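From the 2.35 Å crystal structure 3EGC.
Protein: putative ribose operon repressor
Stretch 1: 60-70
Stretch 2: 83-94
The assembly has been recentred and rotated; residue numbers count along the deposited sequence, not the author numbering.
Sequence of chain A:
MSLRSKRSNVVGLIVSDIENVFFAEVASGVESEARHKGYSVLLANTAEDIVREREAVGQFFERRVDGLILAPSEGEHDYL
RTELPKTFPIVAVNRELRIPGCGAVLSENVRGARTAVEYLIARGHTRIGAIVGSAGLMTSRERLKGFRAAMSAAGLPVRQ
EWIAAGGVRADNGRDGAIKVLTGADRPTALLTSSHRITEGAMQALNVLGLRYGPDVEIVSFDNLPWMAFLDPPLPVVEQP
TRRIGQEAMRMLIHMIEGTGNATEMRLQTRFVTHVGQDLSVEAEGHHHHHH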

# COMPACT_ATOMS: atom_id res chain seq x y z
N PHE A 60 5.72 -9.40 -21.59
CA PHE A 60 6.80 -8.43 -21.46
C PHE A 60 8.01 -8.76 -22.39
O PHE A 60 8.69 -7.88 -23.04
CB PHE A 60 7.21 -8.28 -19.93
CG PHE A 60 6.21 -7.44 -19.10
CD1 PHE A 60 5.11 -6.81 -19.71
CD2 PHE A 60 6.39 -7.26 -17.76
CE1 PHE A 60 4.22 -6.05 -18.97
CE2 PHE A 60 5.51 -6.45 -16.99
CZ PHE A 60 4.43 -5.86 -17.60
N PHE A 61 8.29 -10.04 -22.46
CA PHE A 61 9.30 -10.47 -23.40
C PHE A 61 8.98 -10.15 -24.87
O PHE A 61 9.82 -9.58 -25.61
CB PHE A 61 9.62 -11.93 -23.21
CG PHE A 61 10.77 -12.38 -24.04
CD1 PHE A 61 12.03 -11.84 -23.81
CD2 PHE A 61 10.58 -13.33 -25.06
CE1 PHE A 61 13.11 -12.23 -24.57
CE2 PHE A 61 11.67 -13.74 -25.84
CZ PHE A 61 12.95 -13.17 -25.60
N GLU A 62 7.77 -10.46 -25.33
CA GLU A 62 7.43 -10.15 -26.70
C GLU A 62 7.48 -8.65 -26.98
O GLU A 62 7.82 -8.23 -28.08
CB GLU A 62 6.09 -10.76 -27.13
CG GLU A 62 5.06 -10.81 -26.09
CD GLU A 62 3.78 -10.08 -26.50
OE1 GLU A 62 2.90 -10.71 -27.18
OE2 GLU A 62 3.63 -8.89 -26.13
N ARG A 63 7.16 -7.83 -25.98
CA ARG A 63 7.31 -6.39 -26.13
C ARG A 63 8.77 -5.96 -26.13
O ARG A 63 9.08 -4.80 -26.28
CB ARG A 63 6.54 -5.64 -25.02
CG ARG A 63 5.01 -5.75 -25.17
CD ARG A 63 4.36 -4.65 -24.37
NE ARG A 63 3.02 -4.36 -24.84
CZ ARG A 63 2.76 -3.52 -25.85
NH1 ARG A 63 3.76 -2.91 -26.46
NH2 ARG A 63 1.51 -3.32 -26.23
N ARG A 64 9.66 -6.92 -25.97
CA ARG A 64 11.09 -6.68 -25.83
C ARG A 64 11.47 -5.61 -24.82
O ARG A 64 12.09 -4.60 -25.17
CB ARG A 64 11.77 -6.44 -27.20
CG ARG A 64 11.79 -7.69 -28.16
CD ARG A 64 12.41 -8.89 -27.48
NE ARG A 64 12.54 -10.04 -28.36
CZ ARG A 64 11.52 -10.82 -28.73
NH1 ARG A 64 10.31 -10.53 -28.30
NH2 ARG A 64 11.70 -11.86 -29.54
N VAL A 65 11.08 -5.83 -23.58
CA VAL A 65 11.67 -5.09 -22.47
C VAL A 65 13.13 -5.52 -22.34
O VAL A 65 13.49 -6.64 -22.72
CB VAL A 65 10.94 -5.38 -21.14
CG1 VAL A 65 9.50 -4.87 -21.18
CG2 VAL A 65 11.01 -6.86 -20.83
N ASP A 66 13.96 -4.65 -21.78
CA ASP A 66 15.38 -4.95 -21.70
C ASP A 66 15.68 -6.01 -20.64
O ASP A 66 16.71 -6.66 -20.65
CB ASP A 66 16.14 -3.66 -21.41
CG ASP A 66 16.14 -2.69 -22.60
OD1 ASP A 66 16.30 -1.48 -22.42
OD2 ASP A 66 16.04 -3.16 -23.71
N GLY A 67 14.75 -6.19 -19.71
CA GLY A 67 14.97 -7.07 -18.58
C GLY A 67 13.74 -7.07 -17.70
O GLY A 67 12.80 -6.36 -17.98
N LEU A 68 13.76 -7.89 -16.66
CA LEU A 68 12.63 -8.02 -15.70
C LEU A 68 13.08 -7.97 -14.26
O LEU A 68 14.02 -8.66 -13.85
CB LEU A 68 11.87 -9.36 -15.86
CG LEU A 68 11.13 -9.75 -17.14
CD1 LEU A 68 10.34 -11.08 -17.00
CD2 LEU A 68 10.19 -8.62 -17.59
N ILE A 69 12.34 -7.20 -13.48
CA ILE A 69 12.33 -7.36 -12.07
C ILE A 69 11.08 -8.14 -11.67
O ILE A 69 9.98 -7.77 -11.98
CB ILE A 69 12.33 -6.02 -11.34
CG1 ILE A 69 13.58 -5.22 -11.73
CG2 ILE A 69 12.16 -6.28 -9.81
CD1 ILE A 69 13.69 -3.92 -10.97
N LEU A 70 11.28 -9.21 -10.91
CA LEU A 70 10.19 -10.13 -10.66
C LEU A 70 10.01 -10.40 -9.16
O LEU A 70 10.90 -10.91 -8.50
CB LEU A 70 10.46 -11.45 -11.45
CG LEU A 70 9.52 -12.61 -11.09
CD1 LEU A 70 8.05 -12.26 -11.37
CD2 LEU A 70 9.87 -13.98 -11.79
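Stretch 2 83-94: ELPKTFPIVAVN

The most distinctive feature of this contact is a pair of phenylalanines set edge to face just ahead of a parallel strand pairing: the edge of Phe-61 is directed toward the face of Phe-88, with ring centroids 5.2 Å apart and planes at 79°. The example illustrates how neighbouring parallel strands, which cannot be joined by a tight hairpin, are often consolidated by side chains from the segments that lead into them.

Stretch 1 leaves its helix through a Schellman motif, in which Arg-64 adopts positive phi, and then extends into the strand that includes Leu-68 to Leu-70. Stretch 2 makes a type I turn from Pro-85 to Phe-88, closed by Phe-88 N to Pro-85 O at 3.0 Å, before Ile-90 begins its strand. The two strands run in the same direction, their axes only 12° apart and 4.7 Å at closest approach, with Leu-68 opposite Ile-90, Ile-69 opposite Val-91 and Leu-70 opposite Ala-92.

The hydrogen bonds show the staggered pattern of parallel sheet. Leu-68 donates from N to Pro-89 O (3.0 Å) and accepts at O from Val-91 N (2.9 Å); two residues on, Leu-70 N reaches Val-91 O (2.9 Å) and Leu-70 O receives Val-93 N (3.0 Å). Ile-69 lies between these points, its CA 3.2 Å from Val-91 O in a CA-H...O contact. Its side chain shares a sheet face with Val-91, whereas Leu-68, Leu-70, Ile-90 and Ala-92 occupy the other.

The packing around the aromatic pair is largely apolar, although the carbonyl Val-65 O also comes to the edge of Phe-88, 3.2 Å from Phe-88 CE2. Leu-84 CD2 covers one face of Phe-61, 3.6 Å from Phe-61 CG, while Phe-61 CZ meets Pro-85 CD at 3.4 Å. Leu-68 CG approaches the edge of Phe-88 at CE1 (3.5 Å), and Val-65 CG2 lies 3.6 Å from Phe-88 CZ. Leu-68, which belongs to the strand, thus also packs against the aromatic pair.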

# COMPACT_ATOMS: atom_id res chain seq x y z
N GLU A 83 12.12 -20.98 -21.32
CA GLU A 83 11.32 -20.21 -22.28
C GLU A 83 11.90 -18.85 -22.56
O GLU A 83 11.24 -17.98 -23.18
CB GLU A 83 9.92 -19.94 -21.74
CG GLU A 83 8.89 -20.95 -22.15
CD GLU A 83 8.61 -21.90 -21.05
OE1 GLU A 83 7.47 -21.83 -20.51
OE2 GLU A 83 9.52 -22.72 -20.71
N LEU A 84 13.11 -18.63 -22.09
CA LEU A 84 13.72 -17.33 -22.29
C LEU A 84 15.18 -17.48 -22.65
O LEU A 84 15.85 -18.43 -22.24
CB LEU A 84 13.58 -16.45 -21.03
CG LEU A 84 12.17 -15.98 -20.64
CD1 LEU A 84 12.17 -15.45 -19.22
CD2 LEU A 84 11.70 -14.91 -21.60
N PRO A 85 15.70 -16.51 -23.41
CA PRO A 85 17.10 -16.56 -23.79
C PRO A 85 17.90 -16.37 -22.57
O PRO A 85 17.48 -15.63 -21.67
CB PRO A 85 17.29 -15.33 -24.71
CG PRO A 85 15.90 -14.96 -25.17
CD PRO A 85 15.00 -15.36 -23.98
N LYS A 86 19.05 -17.04 -22.53
CA LYS A 86 19.95 -16.97 -21.39
C LYS A 86 20.43 -15.55 -21.17
O LYS A 86 20.94 -15.20 -20.12
CB LYS A 86 21.16 -17.87 -21.64
CG LYS A 86 21.89 -18.21 -20.38
CD LYS A 86 23.19 -18.88 -20.73
CE LYS A 86 24.36 -17.89 -20.62
NZ LYS A 86 24.42 -16.84 -21.72
N THR A 87 20.29 -14.73 -22.20
CA THR A 87 20.88 -13.42 -22.13
C THR A 87 19.85 -12.44 -21.60
O THR A 87 20.17 -11.30 -21.34
CB THR A 87 21.40 -12.93 -23.52
OG1 THR A 87 20.32 -12.75 -24.45
CG2 THR A 87 22.39 -13.89 -24.08
N PHE A 88 18.60 -12.88 -21.50
CA PHE A 88 17.58 -12.01 -20.94
C PHE A 88 17.75 -11.88 -19.41
O PHE A 88 17.56 -12.84 -18.70
CB PHE A 88 16.21 -12.51 -21.31
CG PHE A 88 15.10 -11.54 -20.97
CD1 PHE A 88 14.22 -11.82 -19.93
CD2 PHE A 88 14.95 -10.37 -21.67
CE1 PHE A 88 13.23 -10.98 -19.63
CE2 PHE A 88 13.93 -9.48 -21.36
CZ PHE A 88 13.07 -9.78 -20.32
N PRO A 89 18.14 -10.68 -18.93
CA PRO A 89 18.40 -10.41 -17.51
C PRO A 89 17.15 -10.38 -16.65
O PRO A 89 16.14 -9.73 -17.02
CB PRO A 89 19.10 -9.00 -17.51
CG PRO A 89 18.74 -8.40 -18.82
CD PRO A 89 18.26 -9.49 -19.77
N ILE A 90 17.24 -11.06 -15.52
CA ILE A 90 16.15 -11.11 -14.56
C ILE A 90 16.66 -10.91 -13.15
O ILE A 90 17.52 -11.62 -12.71
CB ILE A 90 15.40 -12.47 -14.61
CG1 ILE A 90 14.80 -12.72 -16.02
CG2 ILE A 90 14.33 -12.56 -13.46
CD1 ILE A 90 14.24 -14.06 -16.19
N VAL A 91 16.13 -9.95 -12.42
CA VAL A 91 16.40 -9.99 -11.01
C VAL A 91 15.16 -10.12 -10.20
O VAL A 91 14.17 -9.47 -10.48
CB VAL A 91 17.34 -8.89 -10.50
CG1 VAL A 91 18.09 -8.13 -11.66
CG2 VAL A 91 16.67 -8.05 -9.60
N ALA A 92 15.19 -11.07 -9.26
CA ALA A 92 14.10 -11.35 -8.33
C ALA A 92 14.20 -10.44 -7.12
O ALA A 92 15.32 -10.13 -6.65
CB ALA A 92 14.11 -12.85 -7.89
N VAL A 93 13.05 -10.09 -6.55
CA VAL A 93 13.08 -9.40 -5.23
C VAL A 93 12.24 -10.23 -4.29
O VAL A 93 11.29 -10.94 -4.76
CB VAL A 93 12.46 -7.96 -5.28
CG1 VAL A 93 13.34 -7.07 -6.09
CG2 VAL A 93 11.01 -8.01 -5.86
N ASN A 94 12.59 -10.11 -3.00
CA ASN A 94 11.81 -10.62 -1.88
C ASN A 94 12.00 -12.14 -1.73
O ASN A 94 12.36 -12.63 -0.62
CB ASN A 94 10.35 -10.18 -1.99
CG ASN A 94 9.42 -10.87 -0.97
OD1 ASN A 94 8.39 -11.45 -1.35
ND2 ASN A 94 9.77 -10.82 0.28